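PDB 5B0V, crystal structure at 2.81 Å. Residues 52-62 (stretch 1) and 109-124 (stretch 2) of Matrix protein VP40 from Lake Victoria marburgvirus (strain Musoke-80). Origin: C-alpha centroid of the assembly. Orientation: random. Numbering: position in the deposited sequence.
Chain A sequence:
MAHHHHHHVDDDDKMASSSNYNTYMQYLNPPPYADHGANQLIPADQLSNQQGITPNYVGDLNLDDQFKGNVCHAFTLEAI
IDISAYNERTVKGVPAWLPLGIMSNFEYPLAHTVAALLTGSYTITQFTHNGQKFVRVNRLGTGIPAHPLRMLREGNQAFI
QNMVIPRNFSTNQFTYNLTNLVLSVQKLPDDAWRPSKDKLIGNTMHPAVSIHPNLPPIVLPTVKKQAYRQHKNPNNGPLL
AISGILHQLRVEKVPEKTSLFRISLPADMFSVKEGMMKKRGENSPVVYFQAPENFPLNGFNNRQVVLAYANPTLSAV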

# COMPACT_ATOMS: atom_id res chain seq x y z
N GLY A 52 -11.40 6.40 -11.66
CA GLY A 52 -10.06 5.77 -11.46
C GLY A 52 -10.09 4.41 -10.77
O GLY A 52 -11.10 4.01 -10.24
N ILE A 53 -8.97 3.71 -10.79
CA ILE A 53 -8.86 2.37 -10.18
C ILE A 53 -7.58 2.25 -9.33
O ILE A 53 -6.54 2.72 -9.74
CB ILE A 53 -8.90 1.29 -11.29
CG1 ILE A 53 -8.09 0.04 -10.96
CG2 ILE A 53 -8.34 1.84 -12.60
CD1 ILE A 53 -8.66 -1.18 -11.65
N THR A 54 -7.67 1.65 -8.14
CA THR A 54 -6.49 1.52 -7.30
C THR A 54 -5.91 0.12 -7.40
O THR A 54 -6.61 -0.83 -7.60
CB THR A 54 -6.74 1.91 -5.82
OG1 THR A 54 -7.28 0.81 -5.10
CG2 THR A 54 -7.69 3.10 -5.71
N PRO A 55 -4.61 -0.01 -7.22
CA PRO A 55 -4.05 -1.31 -7.39
C PRO A 55 -4.07 -2.14 -6.14
O PRO A 55 -4.36 -1.66 -5.05
CB PRO A 55 -2.60 -1.01 -7.79
CG PRO A 55 -2.30 0.30 -7.14
CD PRO A 55 -3.59 1.00 -6.86
N ASN A 56 -3.71 -3.40 -6.28
CA ASN A 56 -3.35 -4.14 -5.10
C ASN A 56 -1.97 -4.70 -5.32
O ASN A 56 -1.36 -4.49 -6.36
CB ASN A 56 -4.38 -5.21 -4.75
CG ASN A 56 -4.65 -6.12 -5.90
OD1 ASN A 56 -3.75 -6.78 -6.39
ND2 ASN A 56 -5.89 -6.13 -6.37
N TYR A 57 -1.46 -5.38 -4.33
CA TYR A 57 -0.02 -5.52 -4.23
C TYR A 57 0.40 -6.95 -4.43
O TYR A 57 -0.32 -7.89 -4.10
CB TYR A 57 0.47 -4.99 -2.86
CG TYR A 57 1.84 -5.46 -2.47
CD1 TYR A 57 2.98 -4.83 -2.97
CD2 TYR A 57 2.01 -6.54 -1.63
CE1 TYR A 57 4.26 -5.28 -2.63
CE2 TYR A 57 3.27 -6.99 -1.28
CZ TYR A 57 4.40 -6.36 -1.77
OH TYR A 57 5.64 -6.84 -1.42
N VAL A 58 1.59 -7.08 -4.96
CA VAL A 58 2.24 -8.36 -5.02
C VAL A 58 3.73 -8.06 -5.01
O VAL A 58 4.16 -7.11 -5.66
CB VAL A 58 1.77 -9.14 -6.28
CG1 VAL A 58 2.23 -8.47 -7.56
CG2 VAL A 58 2.27 -10.57 -6.23
N GLY A 59 4.49 -8.85 -4.27
CA GLY A 59 5.94 -8.64 -4.16
C GLY A 59 6.66 -9.34 -3.02
O GLY A 59 6.07 -10.10 -2.27
N ASP A 60 7.94 -9.07 -2.89
CA ASP A 60 8.75 -9.61 -1.80
C ASP A 60 9.32 -8.49 -0.95
O ASP A 60 10.30 -8.66 -0.25
CB ASP A 60 9.88 -10.51 -2.32
CG ASP A 60 10.81 -9.80 -3.30
OD1 ASP A 60 10.73 -8.57 -3.51
OD2 ASP A 60 11.64 -10.51 -3.91
N LEU A 61 8.69 -7.35 -0.98
CA LEU A 61 9.15 -6.24 -0.22
C LEU A 61 9.01 -6.46 1.29
O LEU A 61 8.01 -7.01 1.74
CB LEU A 61 8.30 -5.05 -0.61
CG LEU A 61 8.67 -3.79 0.13
CD1 LEU A 61 8.82 -2.60 -0.81
CD2 LEU A 61 7.64 -3.50 1.21
N ASN A 62 10.01 -6.00 2.05
CA ASN A 62 10.03 -6.10 3.50
C ASN A 62 10.18 -4.71 4.12
O ASN A 62 11.23 -4.08 4.04
CB ASN A 62 11.17 -7.00 3.94
CG ASN A 62 11.15 -7.31 5.43
OD1 ASN A 62 10.55 -6.59 6.24
ND2 ASN A 62 11.81 -8.40 5.81
N PRO A 109 11.75 7.95 1.58
CA PRO A 109 11.16 6.97 2.51
C PRO A 109 10.30 5.93 1.76
O PRO A 109 9.37 6.28 1.03
CB PRO A 109 10.29 7.81 3.44
CG PRO A 109 10.90 9.15 3.40
CD PRO A 109 11.55 9.33 2.05
N LEU A 110 10.62 4.67 1.98
CA LEU A 110 9.91 3.58 1.35
C LEU A 110 8.40 3.54 1.65
O LEU A 110 7.60 3.37 0.74
CB LEU A 110 10.57 2.27 1.78
CG LEU A 110 10.10 0.95 1.17
CD1 LEU A 110 10.17 1.03 -0.34
CD2 LEU A 110 10.93 -0.21 1.72
N ALA A 111 8.01 3.67 2.92
CA ALA A 111 6.61 3.50 3.31
C ALA A 111 5.73 4.54 2.65
O ALA A 111 4.65 4.22 2.15
CB ALA A 111 6.46 3.57 4.82
N HIS A 112 6.17 5.77 2.65
CA HIS A 112 5.46 6.80 1.90
C HIS A 112 5.33 6.38 0.45
O HIS A 112 4.27 6.42 -0.13
CB HIS A 112 6.19 8.14 2.00
CG HIS A 112 5.37 9.30 1.56
ND1 HIS A 112 5.72 10.60 1.85
CD2 HIS A 112 4.19 9.37 0.90
CE1 HIS A 112 4.81 11.42 1.37
NE2 HIS A 112 3.86 10.70 0.78
N THR A 113 6.44 5.96 -0.13
CA THR A 113 6.45 5.61 -1.54
C THR A 113 5.41 4.54 -1.84
O THR A 113 4.60 4.69 -2.75
CB THR A 113 7.84 5.11 -2.00
OG1 THR A 113 8.84 6.10 -1.70
CG2 THR A 113 7.82 4.82 -3.47
N VAL A 114 5.43 3.48 -1.04
CA VAL A 114 4.52 2.37 -1.24
C VAL A 114 3.06 2.76 -0.92
O VAL A 114 2.13 2.37 -1.63
CB VAL A 114 4.94 1.16 -0.40
CG1 VAL A 114 3.90 0.04 -0.53
CG2 VAL A 114 6.32 0.68 -0.85
N ALA A 115 2.87 3.53 0.14
CA ALA A 115 1.53 3.96 0.51
C ALA A 115 0.96 4.86 -0.57
O ALA A 115 -0.21 4.75 -0.94
CB ALA A 115 1.56 4.68 1.84
N ALA A 116 1.81 5.74 -1.08
CA ALA A 116 1.41 6.68 -2.11
C ALA A 116 0.98 5.94 -3.38
O ALA A 116 0.05 6.33 -4.08
CB ALA A 116 2.54 7.64 -2.39
N LEU A 117 1.68 4.86 -3.69
CA LEU A 117 1.43 4.14 -4.92
C LEU A 117 0.13 3.37 -4.80
O LEU A 117 -0.74 3.48 -5.65
CB LEU A 117 2.61 3.21 -5.26
CG LEU A 117 3.82 3.88 -5.95
CD1 LEU A 117 5.00 2.94 -6.03
CD2 LEU A 117 3.47 4.40 -7.34
N LEU A 118 -0.03 2.64 -3.71
CA LEU A 118 -1.21 1.81 -3.52
C LEU A 118 -2.46 2.61 -3.14
O LEU A 118 -3.57 2.09 -3.24
CB LEU A 118 -0.93 0.75 -2.46
CG LEU A 118 0.13 -0.27 -2.83
CD1 LEU A 118 0.53 -1.09 -1.62
CD2 LEU A 118 -0.36 -1.18 -3.95
N THR A 119 -2.33 3.86 -2.70
CA THR A 119 -3.52 4.67 -2.47
C THR A 119 -3.99 5.41 -3.71
O THR A 119 -5.10 5.92 -3.73
CB THR A 119 -3.37 5.64 -1.27
OG1 THR A 119 -2.17 6.42 -1.40
CG2 THR A 119 -3.35 4.85 0.04
N GLY A 120 -3.18 5.44 -4.77
CA GLY A 120 -3.52 6.20 -5.96
C GLY A 120 -4.63 5.57 -6.80
O GLY A 120 -4.72 4.34 -6.91
N SER A 121 -5.47 6.42 -7.38
CA SER A 121 -6.42 6.03 -8.40
C SER A 121 -5.80 6.30 -9.76
O SER A 121 -5.40 7.44 -10.04
CB SER A 121 -7.70 6.84 -8.28
OG SER A 121 -8.63 6.19 -7.41
N TYR A 122 -5.77 5.29 -10.63
CA TYR A 122 -5.17 5.42 -11.94
C TYR A 122 -6.13 5.36 -13.14
O TYR A 122 -7.16 4.71 -13.12
CB TYR A 122 -4.07 4.39 -12.10
CG TYR A 122 -3.04 4.47 -11.01
CD1 TYR A 122 -3.25 3.87 -9.78
CD2 TYR A 122 -1.85 5.16 -11.21
CE1 TYR A 122 -2.31 3.94 -8.78
CE2 TYR A 122 -0.90 5.23 -10.20
CZ TYR A 122 -1.14 4.62 -8.98
OH TYR A 122 -0.21 4.68 -7.97
N THR A 123 -5.72 6.06 -14.20
CA THR A 123 -6.44 6.17 -15.46
C THR A 123 -5.47 5.97 -16.59
O THR A 123 -4.28 6.19 -16.44
CB THR A 123 -7.04 7.59 -15.53
OG1 THR A 123 -8.25 7.56 -14.78
CG2 THR A 123 -7.39 8.07 -16.90
N ILE A 124 -5.98 5.52 -17.73
CA ILE A 124 -5.15 5.41 -18.94
C ILE A 124 -5.70 6.34 -20.02
O ILE A 124 -6.91 6.44 -20.21
CB ILE A 124 -5.07 3.94 -19.42
CG1 ILE A 124 -3.80 3.72 -20.21
CG2 ILE A 124 -6.26 3.56 -20.27
CD1 ILE A 124 -3.53 2.26 -20.51

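What ties the two backbones together? Ile53 and Tyr122 form a single antiparallel bridge: Ile53 N donates to Tyr122 O at 3.1 Å, and Tyr122 N donates to Ile53 O at 2.8 Å, the second bond being the straighter. CA-H...O contacts extend the pairing, with Gly52 CA 3.5 Å from Tyr122 O and Thr54 CA 3.4 Å from Gly120 O. The CA-to-CB bond of Ile53 points away, yet its CG2 still lies 3.1 Å from Tyr122 O; chi1, at 149°, sits between the wells. At Gly52 the lack of a side chain matters, because a CB would lie 2.8 Å from Ser121 CB.

How is Tyr122 held beside Pro55? With chi1 at m (-56°), its ring reaches back to the end of the helix, where Tyr122 OH donates to Leu117 O at 2.7 Å. The hydroxyl is thus satisfied in a buried setting. Pro55 meets the ring at its edge, CD lying 3.7 Å from Tyr122 CE1. Proline suits this place: its CB points toward stretch 2, and its compact ring also sets CG 4.0 Å from Leu118 CD2.

Why does Leu118 lose so much surface, 84 Å², when its CB points sideways? Its m,t rotamer (chi1 -65°, chi2 168°) brings the end of the side chain nearer stretch 1. There CD2 packs against Pro55 CG and also lies 4.0 Å from Tyr57 CB. The Tyr57 side chain, t at chi1, runs on along its own stretch, and its OH accepts a hydrogen bond from Leu61 N at 3.1 Å.

What closes the contact toward the start of the helix? Leu61, t at chi1, places CD1 3.9 Å from Leu110 CD1 and 4.1 Å from Val114 CG2. Leu110 and Val114 are one helical turn apart, both with CB toward stretch 1, so a single leucine methyl can touch both. These apolar side chains have no polar atoms of their own, which suits Leu110 and Val114 to their buried places; Leu61 remains partly exposed.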